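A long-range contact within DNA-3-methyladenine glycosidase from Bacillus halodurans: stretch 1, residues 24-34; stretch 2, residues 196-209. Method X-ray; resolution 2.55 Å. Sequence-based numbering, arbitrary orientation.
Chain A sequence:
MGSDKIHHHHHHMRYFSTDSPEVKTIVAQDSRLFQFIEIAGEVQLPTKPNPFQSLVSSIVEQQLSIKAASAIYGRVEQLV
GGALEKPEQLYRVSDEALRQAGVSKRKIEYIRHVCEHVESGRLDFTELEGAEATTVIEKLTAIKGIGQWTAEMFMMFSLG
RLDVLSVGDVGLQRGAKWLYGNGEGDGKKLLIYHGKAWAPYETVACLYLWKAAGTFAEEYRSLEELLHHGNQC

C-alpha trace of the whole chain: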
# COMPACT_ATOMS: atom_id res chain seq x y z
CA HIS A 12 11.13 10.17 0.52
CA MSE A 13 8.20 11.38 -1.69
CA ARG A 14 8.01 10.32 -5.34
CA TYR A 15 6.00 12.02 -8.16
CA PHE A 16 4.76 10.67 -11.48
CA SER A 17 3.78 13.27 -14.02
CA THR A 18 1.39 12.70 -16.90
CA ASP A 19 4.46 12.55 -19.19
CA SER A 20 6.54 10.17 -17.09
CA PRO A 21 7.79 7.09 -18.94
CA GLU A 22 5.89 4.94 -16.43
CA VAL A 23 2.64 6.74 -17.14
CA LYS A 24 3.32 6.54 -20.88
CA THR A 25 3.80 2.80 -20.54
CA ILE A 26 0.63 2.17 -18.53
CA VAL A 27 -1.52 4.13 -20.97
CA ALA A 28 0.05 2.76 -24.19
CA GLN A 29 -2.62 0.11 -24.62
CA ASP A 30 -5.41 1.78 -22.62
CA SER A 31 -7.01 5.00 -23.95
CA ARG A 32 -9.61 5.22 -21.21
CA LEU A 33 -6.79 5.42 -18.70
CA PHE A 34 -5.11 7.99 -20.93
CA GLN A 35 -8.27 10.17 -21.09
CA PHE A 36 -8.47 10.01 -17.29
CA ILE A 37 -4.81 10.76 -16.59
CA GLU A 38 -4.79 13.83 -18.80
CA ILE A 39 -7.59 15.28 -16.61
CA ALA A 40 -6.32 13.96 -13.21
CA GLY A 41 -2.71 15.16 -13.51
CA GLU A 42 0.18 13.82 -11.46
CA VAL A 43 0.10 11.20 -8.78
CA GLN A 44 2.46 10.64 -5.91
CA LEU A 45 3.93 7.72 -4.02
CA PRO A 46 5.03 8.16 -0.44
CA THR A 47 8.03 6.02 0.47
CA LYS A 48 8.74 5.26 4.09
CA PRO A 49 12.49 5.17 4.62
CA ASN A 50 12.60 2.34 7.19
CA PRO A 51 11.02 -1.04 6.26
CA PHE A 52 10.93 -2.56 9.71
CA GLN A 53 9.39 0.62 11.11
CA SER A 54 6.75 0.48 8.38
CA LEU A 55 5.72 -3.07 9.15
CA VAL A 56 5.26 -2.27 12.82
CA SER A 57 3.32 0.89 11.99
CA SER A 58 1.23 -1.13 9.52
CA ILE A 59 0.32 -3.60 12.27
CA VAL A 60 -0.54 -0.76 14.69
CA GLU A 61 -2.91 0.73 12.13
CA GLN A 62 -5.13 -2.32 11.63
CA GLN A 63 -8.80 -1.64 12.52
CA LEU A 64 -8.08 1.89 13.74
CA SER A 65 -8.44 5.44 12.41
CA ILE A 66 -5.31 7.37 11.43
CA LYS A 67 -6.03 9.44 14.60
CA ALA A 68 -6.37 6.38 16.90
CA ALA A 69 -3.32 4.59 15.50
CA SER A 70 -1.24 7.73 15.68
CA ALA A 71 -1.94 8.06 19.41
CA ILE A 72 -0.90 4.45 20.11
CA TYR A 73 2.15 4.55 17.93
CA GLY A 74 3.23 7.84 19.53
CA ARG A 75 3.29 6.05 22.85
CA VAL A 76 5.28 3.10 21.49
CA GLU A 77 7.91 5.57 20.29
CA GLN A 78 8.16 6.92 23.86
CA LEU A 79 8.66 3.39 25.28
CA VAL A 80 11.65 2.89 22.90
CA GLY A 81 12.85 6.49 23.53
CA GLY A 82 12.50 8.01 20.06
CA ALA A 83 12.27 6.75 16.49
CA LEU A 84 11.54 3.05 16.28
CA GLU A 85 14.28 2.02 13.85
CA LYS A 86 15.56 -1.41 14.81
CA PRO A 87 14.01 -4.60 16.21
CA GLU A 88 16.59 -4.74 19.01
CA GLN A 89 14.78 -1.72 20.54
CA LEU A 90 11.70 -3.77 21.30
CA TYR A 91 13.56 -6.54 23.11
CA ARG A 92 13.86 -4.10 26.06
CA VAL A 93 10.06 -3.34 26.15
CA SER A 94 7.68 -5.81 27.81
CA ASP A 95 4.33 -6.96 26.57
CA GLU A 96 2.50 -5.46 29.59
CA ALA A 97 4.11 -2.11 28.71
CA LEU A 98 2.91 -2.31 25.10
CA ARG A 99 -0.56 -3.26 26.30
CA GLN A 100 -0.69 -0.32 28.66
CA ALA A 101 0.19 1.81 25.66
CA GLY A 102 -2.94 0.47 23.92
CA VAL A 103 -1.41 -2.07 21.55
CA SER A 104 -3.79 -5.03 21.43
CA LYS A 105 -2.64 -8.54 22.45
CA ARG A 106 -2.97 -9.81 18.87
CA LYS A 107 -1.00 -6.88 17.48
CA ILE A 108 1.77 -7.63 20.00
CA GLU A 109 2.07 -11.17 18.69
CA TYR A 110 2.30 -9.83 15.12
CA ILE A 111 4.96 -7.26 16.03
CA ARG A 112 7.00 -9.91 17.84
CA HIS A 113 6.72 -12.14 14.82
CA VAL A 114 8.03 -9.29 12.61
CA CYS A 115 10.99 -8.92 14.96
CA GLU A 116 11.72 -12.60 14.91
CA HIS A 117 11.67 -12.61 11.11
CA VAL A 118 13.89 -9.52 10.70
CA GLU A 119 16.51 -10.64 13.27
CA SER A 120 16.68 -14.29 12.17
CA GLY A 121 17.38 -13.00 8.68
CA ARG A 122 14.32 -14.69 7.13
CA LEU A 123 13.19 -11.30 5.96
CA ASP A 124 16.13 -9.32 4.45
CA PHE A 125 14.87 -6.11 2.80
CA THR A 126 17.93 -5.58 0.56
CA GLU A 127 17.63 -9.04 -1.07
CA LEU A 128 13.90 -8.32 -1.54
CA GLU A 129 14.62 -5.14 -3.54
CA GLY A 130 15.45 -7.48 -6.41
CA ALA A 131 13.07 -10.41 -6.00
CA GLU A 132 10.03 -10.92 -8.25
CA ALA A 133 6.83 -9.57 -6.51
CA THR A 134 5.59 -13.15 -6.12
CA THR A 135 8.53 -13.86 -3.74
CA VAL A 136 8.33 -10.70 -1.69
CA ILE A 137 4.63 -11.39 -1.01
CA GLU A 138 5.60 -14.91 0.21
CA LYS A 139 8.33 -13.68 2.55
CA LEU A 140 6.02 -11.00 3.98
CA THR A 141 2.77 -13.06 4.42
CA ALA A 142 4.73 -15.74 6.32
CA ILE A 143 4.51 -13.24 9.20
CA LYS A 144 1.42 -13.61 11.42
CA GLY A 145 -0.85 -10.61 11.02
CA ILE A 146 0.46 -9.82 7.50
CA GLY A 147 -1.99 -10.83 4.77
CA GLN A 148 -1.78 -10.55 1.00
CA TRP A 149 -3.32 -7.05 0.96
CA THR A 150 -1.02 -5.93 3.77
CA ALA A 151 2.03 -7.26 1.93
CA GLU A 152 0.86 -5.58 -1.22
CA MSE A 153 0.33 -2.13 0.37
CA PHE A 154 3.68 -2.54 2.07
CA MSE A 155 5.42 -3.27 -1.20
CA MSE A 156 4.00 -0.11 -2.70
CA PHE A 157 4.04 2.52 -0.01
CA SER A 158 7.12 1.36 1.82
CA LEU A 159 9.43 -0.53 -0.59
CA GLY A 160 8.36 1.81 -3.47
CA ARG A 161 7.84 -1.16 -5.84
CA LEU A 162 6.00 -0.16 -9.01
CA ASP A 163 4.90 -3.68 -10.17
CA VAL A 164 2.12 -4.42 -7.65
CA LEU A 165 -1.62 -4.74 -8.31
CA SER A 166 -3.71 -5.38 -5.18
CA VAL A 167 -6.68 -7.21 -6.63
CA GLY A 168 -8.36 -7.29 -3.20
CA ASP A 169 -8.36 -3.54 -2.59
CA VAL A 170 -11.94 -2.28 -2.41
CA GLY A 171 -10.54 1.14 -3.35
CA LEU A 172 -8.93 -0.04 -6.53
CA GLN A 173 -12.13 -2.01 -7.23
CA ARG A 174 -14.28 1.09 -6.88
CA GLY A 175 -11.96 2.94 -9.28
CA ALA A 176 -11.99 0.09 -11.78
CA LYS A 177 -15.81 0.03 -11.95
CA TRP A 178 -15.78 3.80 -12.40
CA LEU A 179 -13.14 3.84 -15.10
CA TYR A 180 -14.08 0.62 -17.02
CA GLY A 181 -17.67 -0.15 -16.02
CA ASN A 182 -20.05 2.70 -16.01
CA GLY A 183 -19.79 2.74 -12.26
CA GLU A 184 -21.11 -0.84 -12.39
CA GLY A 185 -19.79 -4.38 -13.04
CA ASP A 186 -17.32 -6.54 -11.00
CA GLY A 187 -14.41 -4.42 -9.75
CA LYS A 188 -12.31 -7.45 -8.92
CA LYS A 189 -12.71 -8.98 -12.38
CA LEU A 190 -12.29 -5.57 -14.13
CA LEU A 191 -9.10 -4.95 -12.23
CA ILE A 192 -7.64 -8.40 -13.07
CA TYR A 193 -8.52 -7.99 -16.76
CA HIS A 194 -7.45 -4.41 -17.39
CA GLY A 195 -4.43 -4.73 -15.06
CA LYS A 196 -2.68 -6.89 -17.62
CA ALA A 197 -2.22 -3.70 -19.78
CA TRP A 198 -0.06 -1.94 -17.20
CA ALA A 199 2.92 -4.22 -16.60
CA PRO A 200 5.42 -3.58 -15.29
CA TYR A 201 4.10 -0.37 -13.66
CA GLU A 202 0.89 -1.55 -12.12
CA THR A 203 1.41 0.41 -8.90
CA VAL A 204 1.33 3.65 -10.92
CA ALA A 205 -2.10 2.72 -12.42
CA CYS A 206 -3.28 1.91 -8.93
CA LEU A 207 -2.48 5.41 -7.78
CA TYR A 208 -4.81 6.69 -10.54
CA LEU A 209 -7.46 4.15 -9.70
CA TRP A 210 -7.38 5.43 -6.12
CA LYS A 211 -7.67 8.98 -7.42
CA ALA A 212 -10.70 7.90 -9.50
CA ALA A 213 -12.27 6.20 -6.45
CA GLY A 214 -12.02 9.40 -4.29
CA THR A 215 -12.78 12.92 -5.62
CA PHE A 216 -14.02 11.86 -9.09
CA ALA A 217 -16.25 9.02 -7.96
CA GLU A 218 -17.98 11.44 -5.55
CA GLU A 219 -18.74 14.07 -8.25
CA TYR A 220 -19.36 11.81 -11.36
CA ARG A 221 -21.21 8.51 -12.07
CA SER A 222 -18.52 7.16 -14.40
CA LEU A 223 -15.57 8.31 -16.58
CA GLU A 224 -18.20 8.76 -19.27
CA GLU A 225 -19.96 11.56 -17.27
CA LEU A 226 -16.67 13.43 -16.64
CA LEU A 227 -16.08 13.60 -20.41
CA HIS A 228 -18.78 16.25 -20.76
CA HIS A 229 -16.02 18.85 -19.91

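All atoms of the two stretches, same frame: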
# COMPACT_ATOMS: atom_id res chain seq x y z
N LYS A 24 3.43 6.77 -19.44
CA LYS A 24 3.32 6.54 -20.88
C LYS A 24 3.18 5.06 -21.16
O LYS A 24 2.41 4.66 -22.02
CB LYS A 24 4.51 7.13 -21.65
CG LYS A 24 4.64 8.67 -21.58
CD LYS A 24 4.20 9.41 -22.83
CE LYS A 24 4.91 10.80 -22.95
NZ LYS A 24 4.63 11.58 -24.22
N THR A 25 3.89 4.24 -20.39
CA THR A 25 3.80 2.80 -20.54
C THR A 25 2.43 2.28 -20.16
O THR A 25 1.83 1.53 -20.94
CB THR A 25 4.85 2.10 -19.74
OG1 THR A 25 6.11 2.36 -20.35
CG2 THR A 25 4.60 0.61 -19.71
N ILE A 26 1.90 2.71 -19.02
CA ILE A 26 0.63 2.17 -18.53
C ILE A 26 -0.54 2.59 -19.40
O ILE A 26 -1.54 1.90 -19.45
CB ILE A 26 0.32 2.53 -17.06
CG1 ILE A 26 0.16 4.03 -16.87
CG2 ILE A 26 1.41 2.00 -16.14
CD1 ILE A 26 -0.61 4.37 -15.58
N VAL A 27 -0.43 3.71 -20.10
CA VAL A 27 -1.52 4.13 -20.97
C VAL A 27 -1.34 3.69 -22.40
O VAL A 27 -2.26 3.84 -23.17
CB VAL A 27 -1.75 5.66 -20.97
CG1 VAL A 27 -1.92 6.15 -19.53
CG2 VAL A 27 -0.62 6.38 -21.69
N ALA A 28 -0.19 3.13 -22.76
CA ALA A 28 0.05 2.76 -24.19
C ALA A 28 -1.09 1.95 -24.83
O ALA A 28 -1.47 2.18 -25.95
CB ALA A 28 1.35 2.03 -24.35
N GLN A 29 -1.62 1.00 -24.09
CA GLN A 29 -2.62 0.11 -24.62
C GLN A 29 -3.91 0.23 -23.86
O GLN A 29 -4.65 -0.74 -23.76
CB GLN A 29 -2.11 -1.33 -24.56
CG GLN A 29 -0.68 -1.51 -25.03
CD GLN A 29 -0.29 -2.97 -25.04
OE1 GLN A 29 -0.16 -3.59 -26.08
NE2 GLN A 29 -0.17 -3.53 -23.87
N ASP A 30 -4.20 1.45 -23.39
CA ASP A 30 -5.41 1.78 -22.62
C ASP A 30 -5.80 3.27 -22.77
O ASP A 30 -5.35 4.11 -22.00
CB ASP A 30 -5.11 1.49 -21.14
CG ASP A 30 -6.35 1.48 -20.26
OD1 ASP A 30 -7.38 2.08 -20.67
OD2 ASP A 30 -6.27 0.85 -19.16
N SER A 31 -6.63 3.60 -23.74
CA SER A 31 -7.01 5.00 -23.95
C SER A 31 -7.96 5.60 -22.94
O SER A 31 -8.05 6.81 -22.82
CB SER A 31 -7.62 5.17 -25.33
OG SER A 31 -6.59 5.17 -26.27
N ARG A 32 -8.72 4.75 -22.26
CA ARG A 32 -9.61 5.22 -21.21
C ARG A 32 -8.76 5.75 -20.09
O ARG A 32 -9.05 6.81 -19.53
CB ARG A 32 -10.49 4.08 -20.67
CG ARG A 32 -11.49 3.58 -21.65
CD ARG A 32 -12.40 2.49 -21.09
NE ARG A 32 -13.45 3.09 -20.27
CZ ARG A 32 -14.72 3.20 -20.61
NH1 ARG A 32 -15.17 2.74 -21.77
NH2 ARG A 32 -15.56 3.78 -19.77
N LEU A 33 -7.72 5.00 -19.75
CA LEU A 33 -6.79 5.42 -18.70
C LEU A 33 -6.07 6.70 -19.13
O LEU A 33 -5.89 7.61 -18.33
CB LEU A 33 -5.80 4.30 -18.35
CG LEU A 33 -4.88 4.54 -17.15
CD1 LEU A 33 -5.72 4.81 -15.92
CD2 LEU A 33 -3.86 3.37 -16.96
N PHE A 34 -5.73 6.78 -20.41
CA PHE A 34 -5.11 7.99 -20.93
C PHE A 34 -6.01 9.22 -20.79
O PHE A 34 -5.54 10.28 -20.36
CB PHE A 34 -4.75 7.80 -22.40
CG PHE A 34 -4.18 9.04 -23.04
CD1 PHE A 34 -2.83 9.31 -22.98
CD2 PHE A 34 -5.00 9.96 -23.65
CE1 PHE A 34 -2.32 10.46 -23.55
CE2 PHE A 34 -4.49 11.10 -24.21
CZ PHE A 34 -3.15 11.35 -24.16
N LYS A 196 -3.64 -6.28 -16.72
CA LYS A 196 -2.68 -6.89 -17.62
C LYS A 196 -2.01 -5.88 -18.56
O LYS A 196 -0.87 -6.10 -18.96
CB LYS A 196 -3.37 -8.02 -18.40
CG LYS A 196 -3.66 -9.30 -17.57
CD LYS A 196 -4.63 -10.31 -18.28
CE LYS A 196 -4.94 -11.56 -17.39
N ALA A 197 -2.71 -4.77 -18.89
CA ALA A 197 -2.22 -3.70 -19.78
C ALA A 197 -1.10 -2.83 -19.19
O ALA A 197 -0.47 -2.07 -19.91
CB ALA A 197 -3.36 -2.78 -20.14
N TRP A 198 -0.89 -2.92 -17.88
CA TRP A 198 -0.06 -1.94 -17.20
C TRP A 198 1.30 -2.43 -16.78
O TRP A 198 2.12 -1.62 -16.38
CB TRP A 198 -0.77 -1.39 -15.98
CG TRP A 198 -2.13 -0.99 -16.25
CD1 TRP A 198 -2.62 -0.45 -17.40
CD2 TRP A 198 -3.22 -1.10 -15.34
NE1 TRP A 198 -3.97 -0.20 -17.26
CE2 TRP A 198 -4.36 -0.59 -16.00
CE3 TRP A 198 -3.33 -1.54 -14.03
CZ2 TRP A 198 -5.60 -0.56 -15.40
CZ3 TRP A 198 -4.57 -1.50 -13.42
CH2 TRP A 198 -5.68 -1.01 -14.11
N ALA A 199 1.58 -3.73 -16.94
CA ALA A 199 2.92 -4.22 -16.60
C ALA A 199 4.00 -3.43 -17.35
O ALA A 199 3.78 -2.98 -18.47
CB ALA A 199 3.07 -5.68 -16.89
N PRO A 200 5.14 -3.21 -16.69
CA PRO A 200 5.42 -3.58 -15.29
C PRO A 200 5.23 -2.40 -14.30
O PRO A 200 6.00 -2.27 -13.34
CB PRO A 200 6.90 -4.00 -15.38
CG PRO A 200 7.44 -3.04 -16.36
CD PRO A 200 6.32 -2.59 -17.29
N TYR A 201 4.26 -1.53 -14.53
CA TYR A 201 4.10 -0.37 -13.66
C TYR A 201 2.73 -0.30 -13.05
O TYR A 201 2.17 0.78 -12.87
CB TYR A 201 4.38 0.89 -14.44
CG TYR A 201 5.78 0.95 -14.93
CD1 TYR A 201 6.85 0.83 -14.04
CD2 TYR A 201 6.07 1.17 -16.27
CE1 TYR A 201 8.17 0.91 -14.48
CE2 TYR A 201 7.39 1.26 -16.73
CZ TYR A 201 8.43 1.11 -15.82
OH TYR A 201 9.73 1.17 -16.22
N GLU A 202 2.22 -1.45 -12.67
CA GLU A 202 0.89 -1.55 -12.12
C GLU A 202 0.61 -0.62 -10.93
O GLU A 202 -0.49 -0.08 -10.79
CB GLU A 202 0.59 -3.01 -11.72
CG GLU A 202 0.49 -4.02 -12.92
CD GLU A 202 1.83 -4.73 -13.23
OE1 GLU A 202 2.89 -4.35 -12.69
OE2 GLU A 202 1.81 -5.71 -14.02
N THR A 203 1.60 -0.45 -10.05
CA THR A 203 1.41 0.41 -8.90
C THR A 203 1.03 1.81 -9.36
O THR A 203 0.19 2.46 -8.73
CB THR A 203 2.67 0.50 -8.02
OG1 THR A 203 3.09 -0.81 -7.58
CG2 THR A 203 2.40 1.34 -6.78
N VAL A 204 1.63 2.30 -10.46
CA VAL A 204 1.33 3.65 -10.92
C VAL A 204 -0.16 3.78 -11.36
O VAL A 204 -0.86 4.73 -10.98
CB VAL A 204 2.29 4.13 -12.04
CG1 VAL A 204 1.93 5.53 -12.46
CG2 VAL A 204 3.78 4.08 -11.60
N ALA A 205 -0.66 2.80 -12.11
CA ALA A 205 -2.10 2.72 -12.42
C ALA A 205 -2.94 2.76 -11.16
O ALA A 205 -3.96 3.43 -11.09
CB ALA A 205 -2.42 1.44 -13.17
N CYS A 206 -2.51 2.01 -10.16
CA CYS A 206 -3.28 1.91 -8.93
C CYS A 206 -3.42 3.25 -8.23
O CYS A 206 -4.45 3.52 -7.63
CB CYS A 206 -2.64 0.88 -7.99
SG CYS A 206 -2.85 -0.83 -8.55
N LEU A 207 -2.38 4.07 -8.30
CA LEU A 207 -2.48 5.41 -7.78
C LEU A 207 -3.62 6.17 -8.50
O LEU A 207 -4.40 6.87 -7.88
CB LEU A 207 -1.16 6.15 -7.95
CG LEU A 207 0.03 5.59 -7.18
CD1 LEU A 207 1.31 6.36 -7.53
CD2 LEU A 207 -0.26 5.63 -5.70
N TYR A 208 -3.74 6.00 -9.81
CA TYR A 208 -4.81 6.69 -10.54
C TYR A 208 -6.17 6.09 -10.25
O TYR A 208 -7.18 6.80 -10.17
CB TYR A 208 -4.54 6.69 -12.04
CG TYR A 208 -3.47 7.70 -12.42
CD1 TYR A 208 -3.77 9.06 -12.45
CD2 TYR A 208 -2.18 7.30 -12.73
CE1 TYR A 208 -2.84 9.99 -12.77
CE2 TYR A 208 -1.21 8.25 -13.06
CZ TYR A 208 -1.55 9.59 -13.08
OH TYR A 208 -0.63 10.54 -13.38
N LEU A 209 -6.21 4.78 -10.06
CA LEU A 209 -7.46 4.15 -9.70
C LEU A 209 -7.94 4.74 -8.39
O LEU A 209 -9.13 5.10 -8.25
CB LEU A 209 -7.32 2.62 -9.65
CG LEU A 209 -7.20 1.91 -11.02
CD1 LEU A 209 -7.42 0.41 -10.91
CD2 LEU A 209 -8.20 2.45 -11.99
O HOH W 1 -1.29 -0.13 -21.50

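Two segments whose touching residues are at least 165 apart in sequence meet over 525 Å² of buried surface, summed over both sides. Stretch 1 brings the last part of one helix, a type I turn from Val-27 to Asp-30, and the first turn of a second helix from Ser-31; stretch 2 runs from a short 3-10 segment through a loop into a helix that starts at Glu-202. The CA traces come nearest where Ile-26 CA lies 4.4 Å from Trp-198 CA.

Ile-26 is the centre of the apolar contact, with the largest covered area of any residue here. Its CA-to-CB bond points sideways, and chi1 p with chi2 t sends its two branches to different neighbours. CG2 lies 3.6 Å from Tyr-201 CB and 4.0 Å from Trp-198 CB, ahead of the helix; CD1 reaches the helix itself, 4.2 Å from both Val-204 CG1 and Ala-205 CB and 4.4 Å from Tyr-208 CD2. The small methyl of Ala-205 also lies 4.5 Å from Leu-33 CD2.

Trp-198 (chi1 m, chi2 -34°) likewise leaves its backbone sideways, but this rotamer brings the indole edge to stretch 1. There NE1 donates to Asp-30 OD2 at 3.2 Å with an N-H...O angle of 165°; the carboxylate oxygen sits near the ring plane, where the N-H points. This is the one direct hydrogen bond across the contact. Asp-30, chi1 t, points toward stretch 2 and uses its other oxygen locally: OD1 accepts from Leu-33 N at 3.1 Å, capping the second helix. One carboxylate thus ties the start of that helix to the indole. Leu-33, chi1 t and chi2 p, covers the same region, with CD2 3.6 Å from Trp-198 NE1 and CD1 4.5 Å from Tyr-208 CB.

At the margin, Thr-25 in rotamer m directs its methyl across the gap: CG2 lies 3.8 Å from Tyr-201 CD2, at the ring edge, and 3.9 Å from Ala-199 O, while OG1 is hydrogen-bonded elsewhere in the structure. Tyr-201, chi1 m, follows the cis peptide before Pro-200; its N bonds to Trp-198 O at 2.8 Å, closing the loop just ahead of the helix.

Water 1 bridges the two backbones. Ile-26 O and Ala-197 O, 4.1 Å apart, are both acceptors and cannot bond to each other, so the water donates to each, at 2.9 Å from Ile-26 O and 2.6 Å from Ala-197 O, and accepts from Gln-29 N at 2.8 Å.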